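Local coordinates for 6-phosphogluconolactonase (Leishmania braziliensis, PDB 3CSS), which probably hydrolyses 6-phosphogluconolactone to 6-phosphogluconate, the second step of the oxidative stage of the pentose phosphate pathway, at residues Pro6-Glu12 with Val253-Pro259; His184-Ser189 with Trp200-Ser205; Lys224-Val228 with Pro239-Ser243; Gly230-Glu234 with Ser243-Arg247. One frame throughout, in Å; residues are numbered along the deposited sequence. Where two conformers were deposited one is given.

Contact 1: Pro6-Glu12 with Val253-Pro259; sequences PTVKICE and VTLLLDP
Two strands run side by side in the same direction. Their axes are 4.7 Å apart at 11°, and Thr7 pairs with Thr254, Val8 with Leu255, Lys9 with Leu256 and Ile10 with Leu257. Leu257 is the most covered residue. Leu257 N donates to Lys9 O (2.9 Å), and Leu257 O accepts from Cys11 N (2.6 Å). Its side chain (chi1 m, chi2 t) meets Ile10, Leu257 CB to Ile10 CD1 3.5 Å, and Val8, Leu257 CD1 to Val8 CG1 4.1 Å. This is parallel pairing at the edge of the mixed central sheet, with 7-10 as an outermost strand; 214-219 lies beyond 252-257. Leu255 works the same way: N to Thr7 O 2.8 Å, and Lys9 N to Leu255 O 2.9 Å. Its side chain shares a face with Val8, Ile10 and Leu257, next to helix 225-232. Thr7 (chi1 m) lies on the other face with Thr254. Thr7 N donates to Val253 O (2.9 Å). One water lies 2.7 Å from Thr7 OG1 and donates to Val253 O (3.0 Å).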
loop_
_atom_site.group_PDB
_atom_site.type_symbol
_atom_site.label_atom_id
_atom_site.label_comp_id
_atom_site.label_asym_id
_atom_site.label_seq_id
_atom_site.Cartn_x
_atom_site.Cartn_y
_atom_site.Cartn_z
ATOM N N PRO A 6 15.192 -9.009 -3.649
ATOM C CA PRO A 6 14.726 -8.069 -2.628
ATOM C C PRO A 6 15.707 -7.933 -1.495
ATOM O O PRO A 6 16.454 -8.865 -1.187
ATOM C CB PRO A 6 13.439 -8.730 -2.100
ATOM C CG PRO A 6 13.655 -10.173 -2.338
ATOM C CD PRO A 6 14.449 -10.278 -3.599
ATOM N N THR A 7 15.715 -6.761 -0.871
ATOM C CA THR A 7 16.370 -6.598 0.395
ATOM C C THR A 7 15.459 -7.219 1.467
ATOM O O THR A 7 14.264 -6.952 1.499
ATOM C CB THR A 7 16.617 -5.102 0.695
ATOM O OG1 THR A 7 17.559 -4.581 -0.259
ATOM C CG2 THR A 7 17.170 -4.914 2.109
ATOM N N VAL A 8 16.013 -8.023 2.361
ATOM C CA VAL A 8 15.242 -8.589 3.474
ATOM C C VAL A 8 15.941 -8.236 4.777
ATOM O O VAL A 8 17.126 -8.522 4.941
ATOM C CB VAL A 8 15.106 -10.113 3.390
ATOM C CG1 VAL A 8 14.358 -10.661 4.623
ATOM C CG2 VAL A 8 14.400 -10.512 2.096
ATOM N N LYS A 9 15.206 -7.587 5.672
ATOM C CA LYS A 9 15.747 -7.184 6.992
ATOM C C LYS A 9 14.817 -7.733 8.074
ATOM O O LYS A 9 13.649 -7.345 8.186
ATOM C CB LYS A 9 15.884 -5.673 7.119
ATOM C CG LYS A 9 16.548 -5.231 8.418
ATOM C CD LYS A 9 16.618 -3.707 8.508
ATOM C CE LYS A 9 17.148 -3.270 9.843
ATOM N NZ LYS A 9 18.588 -3.626 9.989
ATOM N N ILE A 10 15.341 -8.683 8.833
ATOM C CA ILE A 10 14.614 -9.260 9.943
ATOM C C ILE A 10 14.915 -8.428 11.147
ATOM O O ILE A 10 16.060 -8.401 11.636
ATOM C CB ILE A 10 15.028 -10.723 10.236
ATOM C CG1 ILE A 10 14.753 -11.616 9.031
ATOM C CG2 ILE A 10 14.275 -11.233 11.477
ATOM C CD1 ILE A 10 13.407 -11.612 8.596
ATOM N N CYS A 11 13.879 -7.787 11.653
ATOM C CA CYS A 11 13.961 -6.872 12.768
ATOM C C CYS A 11 13.578 -7.652 14.028
ATOM O O CYS A 11 12.980 -8.736 13.943
ATOM C CB CYS A 11 13.039 -5.708 12.490
ATOM S SG CYS A 11 13.419 -4.772 10.945
ATOM N N GLU A 12 14.004 -7.175 15.194
ATOM C CA GLU A 12 13.685 -7.811 16.476
ATOM C C GLU A 12 12.305 -7.397 16.975
ATOM O O GLU A 12 11.679 -8.086 17.797
ATOM C CB GLU A 12 14.723 -7.419 17.538
ATOM C CG GLU A 12 16.015 -8.232 17.534
ATOM C CD GLU A 12 17.182 -7.516 16.855
ATOM O OE1 GLU A 12 17.169 -7.393 15.614
ATOM O OE2 GLU A 12 18.119 -7.083 17.567
ATOM N N VAL A 253 12.451 -3.843 -4.107
ATOM C CA VAL A 253 11.530 -4.391 -3.112
ATOM C C VAL A 253 12.339 -4.666 -1.839
ATOM O O VAL A 253 13.442 -5.261 -1.882
ATOM C CB VAL A 253 10.815 -5.672 -3.596
ATOM C CG1 VAL A 253 9.994 -6.334 -2.491
ATOM C CG2 VAL A 253 9.941 -5.396 -4.842
ATOM N N THR A 254 11.796 -4.184 -0.726
ATOM C CA THR A 254 12.350 -4.427 0.602
ATOM C C THR A 254 11.291 -5.055 1.504
ATOM O O THR A 254 10.182 -4.542 1.572
ATOM C CB THR A 254 12.822 -3.133 1.206
ATOM O OG1 THR A 254 13.809 -2.541 0.337
ATOM C CG2 THR A 254 13.375 -3.331 2.629
ATOM N N LEU A 255 11.649 -6.153 2.162
ATOM C CA LEU A 255 10.795 -6.823 3.160
ATOM C C LEU A 255 11.384 -6.557 4.555
ATOM O O LEU A 255 12.495 -6.970 4.838
ATOM C CB LEU A 255 10.729 -8.321 2.929
ATOM C CG LEU A 255 10.331 -8.817 1.544
ATOM C CD1 LEU A 255 10.105 -10.367 1.589
ATOM C CD2 LEU A 255 9.113 -8.112 1.011
ATOM N N LEU A 256 10.631 -5.831 5.384
ATOM C CA LEU A 256 10.961 -5.582 6.783
ATOM C C LEU A 256 10.090 -6.489 7.639
ATOM O O LEU A 256 8.875 -6.319 7.671
ATOM C CB LEU A 256 10.700 -4.095 7.130
ATOM C CG LEU A 256 11.459 -3.075 6.261
ATOM C CD1 LEU A 256 11.052 -1.624 6.609
ATOM C CD2 LEU A 256 12.969 -3.260 6.332
ATOM N N LEU A 257 10.726 -7.465 8.286
ATOM C CA LEU A 257 10.032 -8.586 8.886
ATOM C C LEU A 257 10.448 -8.717 10.334
ATOM O O LEU A 257 11.559 -8.339 10.684
ATOM C CB LEU A 257 10.413 -9.872 8.159
ATOM C CG LEU A 257 10.186 -9.939 6.651
ATOM C CD1 LEU A 257 10.652 -11.303 6.157
ATOM C CD2 LEU A 257 8.708 -9.669 6.289
ATOM N N ASP A 258 9.584 -9.307 11.161
ATOM C CA ASP A 258 9.972 -9.640 12.520
ATOM C C ASP A 258 10.420 -11.114 12.504
ATOM O O ASP A 258 10.360 -11.764 11.449
ATOM C CB ASP A 258 8.831 -9.328 13.502
ATOM C CG ASP A 258 7.815 -10.434 13.622
ATOM O OD1 ASP A 258 7.180 -10.487 14.704
ATOM O OD2 ASP A 258 7.639 -11.242 12.682
ATOM N N PRO A 259 10.901 -11.630 13.647
ATOM C CA PRO A 259 11.516 -12.957 13.592
ATOM C C PRO A 259 10.551 -14.080 13.161
ATOM O O PRO A 259 10.951 -14.969 12.394
ATOM C CB PRO A 259 12.061 -13.160 15.008
ATOM C CG PRO A 259 12.226 -11.770 15.554
ATOM C CD PRO A 259 11.096 -10.982 14.951
HETATM O O HOH W 1 15.950 -3.581 -2.196
#

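Contact 2: His184-Ser189 with Trp200-Ser205; sequences HVVSVS and WRVTLS
Strands 186-189 and 201-204 form an antiparallel beta hairpin, axes 4.5 Å apart at 141°. Ser187-Thr203 and Ser189-Arg201 are hydrogen-bonded pairs; Val186-Leu204 and Val188-Val202 are non-hydrogen-bonded. Ser187 N donates to Thr203 O (2.8 Å), Thr203 N to Ser187 O (3.0 Å) and Arg201 N to Ser189 O (2.8 Å); Ser189 N reaches Arg201 O at 3.3 Å. Ser205 N donates to Val185 O (3.0 Å). Ser205 OG (chi1 p) donates to His184 O (2.8 Å) and N-caps the next helix. Thr203 OG1 donates to Leu204 O (2.9 Å) and bonds to Ser171 N. Ser189 OG uses Ser171 O; Ser187 OG and His184 ND1 use Asp181. Arg201 bonds to Pro197 O, Val199 O and Ser171 OG, and Trp200 NE1 to Asp118 O. Val186 CG1 lies 3.9 Å from Val202 CB, and Val188 CG2 4.1 Å from Trp200 CZ3, on the face covered by helix 123-140. Strand 201-204 pairs with strand 69-77. The buried face of Ser187, Ser189, Arg201 and Thr203 has its polar ends paired within the protein.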
loop_
_atom_site.group_PDB
_atom_site.type_symbol
_atom_site.label_atom_id
_atom_site.label_comp_id
_atom_site.label_asym_id
_atom_site.label_seq_id
_atom_site.Cartn_x
_atom_site.Cartn_y
_atom_site.Cartn_z
ATOM N N HIS A 184 -6.915 -1.765 -14.739
ATOM C CA HIS A 184 -7.210 -0.509 -14.043
ATOM C C HIS A 184 -6.054 -0.044 -13.169
ATOM O O HIS A 184 -5.216 -0.840 -12.746
ATOM C CB HIS A 184 -8.478 -0.655 -13.195
ATOM C CG HIS A 184 -9.678 -1.108 -13.971
ATOM N ND1 HIS A 184 -10.075 -2.426 -14.023
ATOM C CD2 HIS A 184 -10.575 -0.416 -14.716
ATOM C CE1 HIS A 184 -11.171 -2.527 -14.757
ATOM N NE2 HIS A 184 -11.485 -1.324 -15.207
ATOM N N VAL A 185 -6.015 1.261 -12.907
ATOM C CA VAL A 185 -5.110 1.838 -11.907
ATOM C C VAL A 185 -5.605 1.532 -10.484
ATOM O O VAL A 185 -4.818 1.197 -9.608
ATOM C CB VAL A 185 -4.990 3.378 -12.090
ATOM C CG1 VAL A 185 -4.240 4.025 -10.963
ATOM C CG2 VAL A 185 -4.324 3.721 -13.439
ATOM N N VAL A 186 -6.907 1.701 -10.259
ATOM C CA VAL A 186 -7.534 1.377 -8.980
ATOM C C VAL A 186 -8.559 0.274 -9.214
ATOM O O VAL A 186 -9.431 0.393 -10.090
ATOM C CB VAL A 186 -8.246 2.616 -8.343
ATOM C CG1 VAL A 186 -8.810 2.283 -6.983
ATOM C CG2 VAL A 186 -7.310 3.794 -8.264
ATOM N N SER A 187 -8.441 -0.803 -8.445
ATOM C CA SER A 187 -9.352 -1.928 -8.554
ATOM C C SER A 187 -10.119 -2.084 -7.236
ATOM O O SER A 187 -10.049 -1.222 -6.359
ATOM C CB SER A 187 -8.560 -3.189 -8.879
ATOM O OG SER A 187 -9.402 -4.272 -9.249
ATOM N N VAL A 188 -10.860 -3.180 -7.120
ATOM C CA VAL A 188 -11.784 -3.391 -6.023
ATOM C C VAL A 188 -11.696 -4.818 -5.482
ATOM O O VAL A 188 -11.284 -5.744 -6.187
ATOM C CB VAL A 188 -13.231 -3.095 -6.490
ATOM C CG1 VAL A 188 -13.318 -1.648 -6.974
ATOM C CG2 VAL A 188 -13.686 -4.068 -7.574
ATOM N N SER A 189 -12.118 -4.996 -4.239
ATOM C CA SER A 189 -12.141 -6.313 -3.631
ATOM C C SER A 189 -12.981 -6.317 -2.384
ATOM O O SER A 189 -13.205 -5.271 -1.788
ATOM C CB SER A 189 -10.735 -6.703 -3.214
ATOM O OG SER A 189 -10.277 -5.793 -2.233
ATOM N N TRP A 200 -16.224 -3.636 1.554
ATOM C CA TRP A 200 -15.603 -3.481 0.241
ATOM C C TRP A 200 -14.416 -2.533 0.303
ATOM O O TRP A 200 -14.344 -1.640 1.177
ATOM C CB TRP A 200 -16.617 -3.038 -0.839
ATOM C CG TRP A 200 -17.350 -4.193 -1.418
ATOM C CD1 TRP A 200 -18.502 -4.752 -0.953
ATOM C CD2 TRP A 200 -16.963 -4.963 -2.564
ATOM N NE1 TRP A 200 -18.855 -5.820 -1.736
ATOM C CE2 TRP A 200 -17.918 -5.981 -2.725
ATOM C CE3 TRP A 200 -15.898 -4.886 -3.472
ATOM C CZ2 TRP A 200 -17.834 -6.927 -3.744
ATOM C CZ3 TRP A 200 -15.814 -5.822 -4.478
ATOM C CH2 TRP A 200 -16.782 -6.822 -4.616
ATOM N N ARG A 201 -13.483 -2.775 -0.614
ATOM C CA ARG A 201 -12.222 -2.052 -0.703
ATOM C C ARG A 201 -11.977 -1.460 -2.086
ATOM O O ARG A 201 -12.464 -1.963 -3.110
ATOM C CB ARG A 201 -11.012 -2.972 -0.379
ATOM C CG ARG A 201 -11.197 -3.924 0.794
ATOM C CD ARG A 201 -11.352 -3.186 2.102
ATOM N NE ARG A 201 -11.458 -4.080 3.256
ATOM C CZ ARG A 201 -10.415 -4.583 3.913
ATOM N NH1 ARG A 201 -9.180 -4.287 3.557
ATOM N NH2 ARG A 201 -10.614 -5.391 4.947
ATOM N N VAL A 202 -11.172 -0.405 -2.103
ATOM C CA VAL A 202 -10.462 -0.019 -3.303
ATOM C C VAL A 202 -8.973 -0.210 -3.039
ATOM O O VAL A 202 -8.512 -0.128 -1.884
ATOM C CB VAL A 202 -10.768 1.419 -3.752
ATOM C CG1 VAL A 202 -12.241 1.535 -4.150
ATOM C CG2 VAL A 202 -10.447 2.401 -2.679
ATOM N N THR A 203 -8.242 -0.493 -4.110
ATOM C CA THR A 203 -6.811 -0.758 -4.014
ATOM C C THR A 203 -6.086 -0.292 -5.273
ATOM O O THR A 203 -6.623 -0.383 -6.368
ATOM C CB THR A 203 -6.535 -2.285 -3.773
ATOM O OG1 THR A 203 -5.143 -2.485 -3.510
ATOM C CG2 THR A 203 -7.006 -3.149 -4.945
ATOM N N LEU A 204 -4.871 0.214 -5.101
ATOM C CA LEU A 204 -3.943 0.277 -6.206
ATOM C C LEU A 204 -3.826 -1.131 -6.788
ATOM O O LEU A 204 -3.867 -2.133 -6.053
ATOM C CB LEU A 204 -2.588 0.807 -5.752
ATOM C CG LEU A 204 -2.532 2.254 -5.259
ATOM C CD1 LEU A 204 -1.112 2.638 -4.841
ATOM C CD2 LEU A 204 -3.134 3.236 -6.299
ATOM N N SER A 205 -3.709 -1.203 -8.113
ATOM C CA SER A 205 -3.626 -2.478 -8.798
ATOM C C SER A 205 -2.220 -3.042 -8.750
ATOM O O SER A 205 -1.273 -2.340 -8.429
ATOM C CB SER A 205 -4.054 -2.299 -10.257
ATOM O OG SER A 205 -3.146 -1.423 -10.920
#

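Contact 3: Lys224-Val228 with Pro239-Ser243; sequences KNWVV and PLPVS
Pro239 follows a cis peptide bond and starts an extended run (phi/psi -68/136) that passes the first turn of helix 225-232. Its CB points toward the helix, and Pro239 CB lies 3.8 Å from Trp226 CE3. Pro239 O lies at the edge of the indole, 3.5 Å from Trp226 CE3. One water donates to both Pro239 O and Trp226 O, at 2.8 Å each, and bridges loop and helix. Leu240 is also extended (-106/116) and points its CB away from the helix; its carbonyl C is at the indole edge, 4.1 Å from Trp226 CZ3. This is a loop folding back along the helix it follows, on the way to strand 252-257. Pro241 (-79/147) points toward the helix. Pro241 CB is 3.9 Å from both Trp226 CZ3 and Val227 CG1, and Pro241 CG is 3.6 Å from Val227 O. Trp226 has chi1 p and chi2 -91°, which turns the CE3-CZ3 side of the indole to the two prolines; its NE1 bonds to Ser165 O. Val227 has chi1 t. The chain then enters a 3-10 segment. Ser243 (chi1 p) returns toward the helix, with OG 3.5 Å from Val227 CG1; that hydroxyl bonds to Gly167 O.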
loop_
_atom_site.group_PDB
_atom_site.type_symbol
_atom_site.label_atom_id
_atom_site.label_comp_id
_atom_site.label_asym_id
_atom_site.label_seq_id
_atom_site.Cartn_x
_atom_site.Cartn_y
_atom_site.Cartn_z
ATOM N N LYS A 224 2.487 -15.026 9.108
ATOM C CA LYS A 224 2.873 -14.516 7.795
ATOM C C LYS A 224 4.030 -15.251 7.155
ATOM O O LYS A 224 4.412 -14.912 6.010
ATOM C CB LYS A 224 3.349 -13.070 7.862
ATOM C CG LYS A 224 2.675 -12.211 8.803
ATOM C CD LYS A 224 1.359 -11.911 8.399
ATOM C CE LYS A 224 1.081 -10.565 9.017
ATOM N NZ LYS A 224 -0.285 -10.210 9.006
ATOM N N ASN A 225 4.641 -16.191 7.884
ATOM C CA ASN A 225 5.857 -16.841 7.404
ATOM C C ASN A 225 5.629 -17.560 6.079
ATOM O O ASN A 225 6.458 -17.483 5.200
ATOM C CB ASN A 225 6.410 -17.783 8.475
ATOM C CG ASN A 225 7.732 -18.438 8.073
ATOM O OD1 ASN A 225 7.846 -19.657 8.096
ATOM N ND2 ASN A 225 8.731 -17.629 7.721
ATOM N N TRP A 226 4.488 -18.232 5.913
ATOM C CA TRP A 226 4.240 -18.945 4.665
ATOM C C TRP A 226 4.127 -17.984 3.496
ATOM O O TRP A 226 4.455 -18.319 2.351
ATOM C CB TRP A 226 2.977 -19.795 4.771
ATOM C CG TRP A 226 1.645 -19.077 4.712
ATOM C CD1 TRP A 226 0.930 -18.592 5.773
ATOM C CD2 TRP A 226 0.871 -18.782 3.543
ATOM N NE1 TRP A 226 -0.226 -18.033 5.348
ATOM C CE2 TRP A 226 -0.302 -18.122 3.983
ATOM C CE3 TRP A 226 1.056 -18.978 2.171
ATOM C CZ2 TRP A 226 -1.291 -17.680 3.103
ATOM C CZ3 TRP A 226 0.060 -18.561 1.309
ATOM C CH2 TRP A 226 -1.088 -17.918 1.773
ATOM N N VAL A 227 3.629 -16.787 3.793
ATOM C CA VAL A 227 3.511 -15.743 2.771
ATOM C C VAL A 227 4.897 -15.288 2.335
ATOM O O VAL A 227 5.212 -15.189 1.142
ATOM C CB VAL A 227 2.687 -14.549 3.305
ATOM C CG1 VAL A 227 2.602 -13.453 2.235
ATOM C CG2 VAL A 227 1.273 -15.026 3.789
ATOM N N VAL A 228 5.728 -14.961 3.311
ATOM C CA VAL A 228 7.087 -14.534 3.013
ATOM C C VAL A 228 7.834 -15.610 2.201
ATOM O O VAL A 228 8.435 -15.324 1.155
ATOM C CB VAL A 228 7.824 -14.270 4.360
ATOM C CG1 VAL A 228 9.316 -14.082 4.123
ATOM C CG2 VAL A 228 7.252 -13.047 5.083
ATOM N N PRO A 239 1.914 -23.575 -0.162
ATOM C CA PRO A 239 0.810 -22.657 -0.522
ATOM C C PRO A 239 1.352 -21.350 -1.099
ATOM O O PRO A 239 2.322 -20.782 -0.576
ATOM C CB PRO A 239 0.088 -22.386 0.811
ATOM C CG PRO A 239 1.003 -22.830 1.840
ATOM C CD PRO A 239 2.016 -23.781 1.294
ATOM N N LEU A 240 0.729 -20.897 -2.179
ATOM C CA LEU A 240 1.260 -19.789 -2.989
ATOM C C LEU A 240 0.433 -18.524 -2.731
ATOM O O LEU A 240 -0.782 -18.488 -3.022
ATOM C CB LEU A 240 1.267 -20.184 -4.471
ATOM C CG LEU A 240 1.981 -19.232 -5.449
ATOM C CD1 LEU A 240 2.473 -19.984 -6.679
ATOM C CD2 LEU A 240 1.079 -18.063 -5.854
ATOM N N PRO A 241 1.074 -17.483 -2.153
ATOM C CA PRO A 241 0.317 -16.271 -1.788
ATOM C C PRO A 241 0.058 -15.378 -2.984
ATOM O O PRO A 241 0.898 -15.303 -3.882
ATOM C CB PRO A 241 1.258 -15.556 -0.800
ATOM C CG PRO A 241 2.620 -15.925 -1.262
ATOM C CD PRO A 241 2.504 -17.373 -1.779
ATOM N N VAL A 242 -1.085 -14.692 -2.999
ATOM C CA VAL A 242 -1.399 -13.793 -4.087
ATOM C C VAL A 242 -0.297 -12.704 -4.211
ATOM O O VAL A 242 0.031 -12.263 -5.334
ATOM C CB VAL A 242 -2.829 -13.201 -3.944
ATOM C CG1 VAL A 242 -2.852 -12.207 -2.827
ATOM C CG2 VAL A 242 -3.320 -12.611 -5.274
ATOM N N SER A 243 0.358 -12.386 -3.085
ATOM C CA SER A 243 1.415 -11.367 -3.090
ATOM C C SER A 243 2.727 -11.772 -3.800
ATOM O O SER A 243 3.633 -10.943 -3.951
ATOM C CB SER A 243 1.683 -10.886 -1.662
ATOM O OG SER A 243 2.038 -11.978 -0.846
HETATM O O HOH W 2 4.392 -20.916 1.333
#

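Contact 4: Gly230-Glu234 with Ser243-Arg247; sequences GVLSE and SRFLR
Arg244 stretches its side chain past Val231 to the end of helix 225-232, with chi1, chi2 and chi3 all t. The CA atoms of Arg244 and Val231 are 4.4 Å apart. Val231 (chi1 t) points elsewhere, with CG2 3.4 Å from Ser243 OG, whose own bond goes to Gly167 O. The Arg244 guanidinium meets carbonyl oxygens at its edge. Arg244 NH1 donates to Gly230 O (2.9 Å) and to Ser233 O (2.7 Å). Arg244 NH2 donates to Ser233 O (3.0 Å) and weakly to Glu234 O (3.2 Å). Ser233 is the first residue to leave helical angles (phi/psi -61/131). Near a helix C-terminus the last carbonyls lack partners from a further turn. Here two arginines of the following 3-10 segment hydrogen-bond to carbonyls at and just past the end of helix 225-232. Arg247 is the second, one 3-10 turn on, with its N bonded to Arg244 O (3.0 Å). Its chi1 is m, chi2 t and chi3 p. Arg247 NH1 donates to Val231 O (2.9 Å). Arg247 NH2 forms a salt bridge with Glu234 OE1 (3.1 Å). Glu234 has chi1 t and chi2 p, which bring its carboxylate back although its CB points away. A water accepts from Arg247 NH2 (2.9 Å) and donates to Leu232 O (3.2 Å). Ser233 O and Glu234 CA lie over one face of the Arg247 guanidinium.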
loop_
_atom_site.group_PDB
_atom_site.type_symbol
_atom_site.label_atom_id
_atom_site.label_comp_id
_atom_site.label_asym_id
_atom_site.label_seq_id
_atom_site.Cartn_x
_atom_site.Cartn_y
_atom_site.Cartn_z
ATOM N N GLY A 230 6.616 -17.970 0.390
ATOM C CA GLY A 230 5.947 -18.147 -0.901
ATOM C C GLY A 230 6.250 -17.036 -1.889
ATOM O O GLY A 230 6.214 -17.243 -3.104
ATOM N N VAL A 231 6.528 -15.842 -1.370
ATOM C CA VAL A 231 6.974 -14.731 -2.223
ATOM C C VAL A 231 8.437 -14.903 -2.651
ATOM O O VAL A 231 8.810 -14.642 -3.807
ATOM C CB VAL A 231 6.743 -13.347 -1.519
ATOM C CG1 VAL A 231 7.485 -12.204 -2.278
ATOM C CG2 VAL A 231 5.228 -13.046 -1.351
ATOM N N LEU A 232 9.261 -15.373 -1.711
ATOM C CA LEU A 232 10.703 -15.450 -1.934
ATOM C C LEU A 232 11.209 -16.659 -2.692
ATOM O O LEU A 232 12.319 -16.604 -3.242
ATOM C CB LEU A 232 11.433 -15.351 -0.608
ATOM C CG LEU A 232 11.317 -14.024 0.114
ATOM C CD1 LEU A 232 12.033 -14.142 1.474
ATOM C CD2 LEU A 232 11.880 -12.827 -0.732
ATOM N N SER A 233 10.447 -17.762 -2.717
ATOM C CA SER A 233 10.925 -18.964 -3.384
ATOM C C SER A 233 11.171 -18.701 -4.860
ATOM O O SER A 233 10.330 -18.131 -5.544
ATOM C CB SER A 233 9.966 -20.136 -3.182
ATOM O OG SER A 233 8.718 -19.892 -3.796
ATOM N N GLU A 234 12.343 -19.104 -5.352
ATOM C CA GLU A 234 12.705 -18.899 -6.759
ATOM C C GLU A 234 11.704 -19.583 -7.683
ATOM O O GLU A 234 11.223 -18.991 -8.630
ATOM C CB GLU A 234 14.125 -19.414 -7.036
ATOM C CG GLU A 234 14.480 -19.580 -8.515
ATOM C CD GLU A 234 14.385 -18.289 -9.317
ATOM O OE1 GLU A 234 14.342 -17.197 -8.703
ATOM O OE2 GLU A 234 14.375 -18.376 -10.572
ATOM N N SER A 243 0.358 -12.386 -3.085
ATOM C CA SER A 243 1.415 -11.367 -3.090
ATOM C C SER A 243 2.727 -11.772 -3.800
ATOM O O SER A 243 3.633 -10.943 -3.951
ATOM C CB SER A 243 1.683 -10.886 -1.662
ATOM O OG SER A 243 2.038 -11.978 -0.846
ATOM N N ARG A 244 2.815 -13.014 -4.299
ATOM C CA ARG A 244 3.919 -13.409 -5.170
ATOM C C ARG A 244 4.042 -12.511 -6.414
ATOM O O ARG A 244 5.115 -12.463 -7.026
ATOM C CB ARG A 244 3.821 -14.882 -5.552
ATOM C CG ARG A 244 5.062 -15.427 -6.235
ATOM C CD ARG A 244 5.002 -16.927 -6.508
ATOM N NE ARG A 244 6.150 -17.354 -7.329
ATOM C CZ ARG A 244 7.365 -17.641 -6.878
ATOM N NH1 ARG A 244 7.664 -17.576 -5.598
ATOM N NH2 ARG A 244 8.304 -18.023 -7.732
ATOM N N PHE A 245 2.990 -11.760 -6.787
ATOM C CA PHE A 245 3.137 -10.798 -7.898
ATOM C C PHE A 245 4.253 -9.770 -7.658
ATOM O O PHE A 245 4.765 -9.148 -8.609
ATOM C CB PHE A 245 1.809 -10.091 -8.235
ATOM C CG PHE A 245 1.426 -8.993 -7.282
ATOM C CD1 PHE A 245 1.940 -7.704 -7.431
ATOM C CD2 PHE A 245 0.519 -9.234 -6.237
ATOM C CE1 PHE A 245 1.587 -6.694 -6.533
ATOM C CE2 PHE A 245 0.142 -8.215 -5.363
ATOM C CZ PHE A 245 0.685 -6.953 -5.511
ATOM N N LEU A 246 4.624 -9.566 -6.395
ATOM C CA LEU A 246 5.741 -8.651 -6.065
ATOM C C LEU A 246 7.079 -9.026 -6.729
ATOM O O LEU A 246 7.933 -8.172 -6.973
ATOM C CB LEU A 246 5.903 -8.566 -4.546
ATOM C CG LEU A 246 4.787 -7.858 -3.797
ATOM C CD1 LEU A 246 5.001 -8.000 -2.282
ATOM C CD2 LEU A 246 4.641 -6.362 -4.225
ATOM N N ARG A 247 7.237 -10.298 -7.079
ATOM C CA ARG A 247 8.436 -10.769 -7.766
ATOM C C ARG A 247 8.642 -10.068 -9.106
ATOM O O ARG A 247 9.769 -10.029 -9.623
ATOM C CB ARG A 247 8.371 -12.279 -7.998
ATOM C CG ARG A 247 8.453 -13.124 -6.735
ATOM C CD ARG A 247 8.613 -14.608 -7.036
ATOM N NE ARG A 247 9.922 -14.870 -7.636
ATOM C CZ ARG A 247 11.036 -15.033 -6.934
ATOM N NH1 ARG A 247 11.031 -14.987 -5.607
ATOM N NH2 ARG A 247 12.180 -15.244 -7.563
HETATM O O HOH W 3 14.213 -15.928 -5.677
#

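Overall arrangement
Contacts 1 and 2 lie at opposite edges of the same mixed sheet, with centres 26 Å apart and on opposite sides of the chain's centre. Contact 1 joins the two ends of the chain, and the other three are nested within the loop it closes. Contact 2 closes first; contacts 3 and 4 follow. Contacts 3 and 4 share Ser243 and helix 225-232, and their centres are 8 Å apart. That helix packs on contact 1: Val228 touches Leu257, and Leu232 touches Pro6 and Leu255. The helix and its return loop thus lie against the N- and C-terminal strands, while the hairpin completes the far edge of the sheet.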